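Local atomic coordinates of putative DNA-binding protein (Streptomyces coelicolor, PDB entry 2EWT), a protein that probably binds DNA through a helix-turn-helix domain and acts as a central regulator of aerial mycelium formation. Residues 37-40 with 41-44. Numbering follows the deposited sequence.
Sequences AVVV and GSYE. With SO4 (sulfate ion), chain C.
The carbonyl oxygen of V39 is held by two donors at once, the amide of Y43 and the hydroxyl of S42, inside helix 37-45 of this helix-turn-helix domain. Helix 37-45 follows helix 24-30 and occupies the place of the recognition helix, which in this family usually reads the DNA. The Y43 N to V39 O bond, 3.0 Å, is the regular i to i+4 link; the hydroxyl reaches back three residues, S42 OG lying 2.5 Å from V39 O, an unusually short separation. This second bond depends on the S42 rotamer: with chi1 at 62°, OG sits between the backbone N and the carbonyl carbon, and meets the oxygen at a C=O...O angle of 123°, well bent from the carbonyl direction. A serine hydroxyl within a helix is thereby satisfied by its own backbone. Helical bonds from G41 N, S42 N and E44 N to the carbonyls of A37, V38 and V40 complete the turns.

The same V39 oxygen lies 3.5 Å above one face of the Y43 ring, offset toward its rim. V39 and Y43 run side by side, and the valine's CG1, anti to the backbone N (chi1 180°), packs 3.5 Å from Y43 CZ. The Y43 hydroxyl reaches a sulfate, probably from the crystallisation liquor, with OH 3.2 Å from sulfate O1 in a weak bond; R54 of helix 52-62 hydrogen-bonds to the same ion. An anion here is consistent with a phosphate-binding surface.

On the buried flank, V40 packs against L24 and Y62, while the extended side chain of E44 carries its carboxylate past the valine to R17 of helix 3-19, where OE2 forms a salt bridge. The same E44 OE2 lies 3.7 Å from V40 CG1, and nearer the backbone E44 CG rests 3.3 Å from V40 O.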
ATOM      1  N   ALA A  37     -16.580  -5.145 -11.027  1.00  6.12           N
ATOM      2  CA  ALA A  37     -17.438  -4.362 -10.140  1.00  8.35           C
ATOM      3  C   ALA A  37     -17.596  -4.981  -8.753  1.00  8.12           C
ATOM      4  O   ALA A  37     -17.556  -4.280  -7.745  1.00  7.69           O
ATOM      5  CB  ALA A  37     -18.812  -4.176 -10.785  1.00  8.74           C
ATOM      6  N   VAL A  38     -17.783  -6.297  -8.704  1.00  8.77           N
ATOM      7  CA  VAL A  38     -17.959  -6.990  -7.431  1.00  7.96           C
ATOM      8  C   VAL A  38     -16.696  -6.924  -6.574  1.00  8.21           C
ATOM      9  O   VAL A  38     -16.773  -6.749  -5.359  1.00  8.82           O
ATOM     10  CB  VAL A  38     -18.349  -8.474  -7.661  1.00  8.88           C
ATOM     11  CG1 VAL A  38     -18.368  -9.228  -6.342  1.00 12.71           C
ATOM     12  CG2 VAL A  38     -19.720  -8.544  -8.322  1.00 10.24           C
ATOM     13  N   VAL A  39     -15.538  -7.046  -7.213  1.00  8.05           N
ATOM     14  CA  VAL A  39     -14.269  -7.002  -6.495  1.00  8.15           C
ATOM     15  C   VAL A  39     -13.966  -5.590  -5.998  1.00  8.87           C
ATOM     16  O   VAL A  39     -13.621  -5.399  -4.830  1.00  9.29           O
ATOM     17  CB  VAL A  39     -13.108  -7.486  -7.386  1.00  8.73           C
ATOM     18  CG1 VAL A  39     -11.796  -7.423  -6.612  1.00 11.54           C
ATOM     19  CG2 VAL A  39     -13.377  -8.908  -7.859  1.00 11.24           C
ATOM     20  N   VAL A  40     -14.103  -4.602  -6.878  1.00  8.96           N
ATOM     21  CA  VAL A  40     -13.844  -3.219  -6.488  1.00  8.88           C
ATOM     22  C   VAL A  40     -14.810  -2.839  -5.371  1.00  9.31           C
ATOM     23  O   VAL A  40     -14.434  -2.152  -4.424  1.00  7.60           O
ATOM     24  CB  VAL A  40     -14.018  -2.257  -7.677  1.00 10.27           C
ATOM     25  CG1 VAL A  40     -13.828  -0.819  -7.215  1.00 10.72           C
ATOM     26  CG2 VAL A  40     -12.997  -2.593  -8.762  1.00 10.53           C
ATOM     27  N   GLY A  41     -16.053  -3.300  -5.479  1.00  9.06           N
ATOM     28  CA  GLY A  41     -17.027  -3.015  -4.441  1.00  9.01           C
ATOM     29  C   GLY A  41     -16.551  -3.559  -3.102  1.00 10.04           C
ATOM     30  O   GLY A  41     -16.622  -2.873  -2.077  1.00  8.17           O
ATOM     31  N   SER A  42     -16.051  -4.792  -3.101  1.00  9.88           N
ATOM     32  CA  SER A  42     -15.577  -5.392  -1.859  1.00  9.80           C
ATOM     33  C   SER A  42     -14.405  -4.600  -1.279  1.00 10.72           C
ATOM     34  O   SER A  42     -14.282  -4.488  -0.059  1.00 10.18           O
ATOM     35  CB  SER A  42     -15.192  -6.865  -2.066  1.00 12.56           C
ATOM     36  OG  SER A  42     -14.129  -7.022  -2.983  1.00 14.18           O
ATOM     37  N   TYR A  43     -13.558  -4.038  -2.141  1.00  9.35           N
ATOM     38  CA  TYR A  43     -12.433  -3.234  -1.660  1.00  9.47           C
ATOM     39  C   TYR A  43     -12.991  -1.975  -1.000  1.00  8.59           C
ATOM     40  O   TYR A  43     -12.529  -1.557   0.062  1.00  9.51           O
ATOM     41  CB  TYR A  43     -11.513  -2.769  -2.801  1.00  9.65           C
ATOM     42  CG  TYR A  43     -10.762  -3.831  -3.577  1.00  9.71           C
ATOM     43  CD1 TYR A  43     -10.305  -4.999  -2.962  1.00 10.26           C
ATOM     44  CD2 TYR A  43     -10.447  -3.630  -4.922  1.00 11.11           C
ATOM     45  CE1 TYR A  43      -9.547  -5.939  -3.673  1.00 10.18           C
ATOM     46  CE2 TYR A  43      -9.693  -4.561  -5.640  1.00  8.77           C
ATOM     47  CZ  TYR A  43      -9.246  -5.712  -5.009  1.00  9.16           C
ATOM     48  OH  TYR A  43      -8.508  -6.631  -5.719  1.00 12.27           O
ATOM     49  N   GLU A  44     -13.984  -1.369  -1.646  1.00  7.69           N
ATOM     50  CA  GLU A  44     -14.583  -0.138  -1.144  1.00  8.99           C
ATOM     51  C   GLU A  44     -15.277  -0.303   0.201  1.00 10.51           C
ATOM     52  O   GLU A  44     -15.309   0.632   1.002  1.00 11.39           O
ATOM     53  CB  GLU A  44     -15.556   0.437  -2.181  1.00  9.02           C
ATOM     54  CG  GLU A  44     -14.852   0.954  -3.431  1.00  8.32           C
ATOM     55  CD  GLU A  44     -15.797   1.548  -4.463  1.00  8.22           C
ATOM     56  OE1 GLU A  44     -17.031   1.504  -4.261  1.00 12.22           O
ATOM     57  OE2 GLU A  44     -15.299   2.060  -5.484  1.00  9.22           O
TER
HETATM   58  S   SO4 C2002      -6.875  -9.674  -5.244  1.00 50.73           S
HETATM   59  O1  SO4 C2002      -7.861  -9.405  -4.180  1.00 50.67           O
HETATM   60  O2  SO4 C2002      -6.693 -11.131  -5.390  1.00 51.63           O
HETATM   61  O3  SO4 C2002      -7.365  -9.116  -6.519  1.00 51.90           O
HETATM   62  O4  SO4 C2002      -5.587  -9.049  -4.892  1.00 50.78           O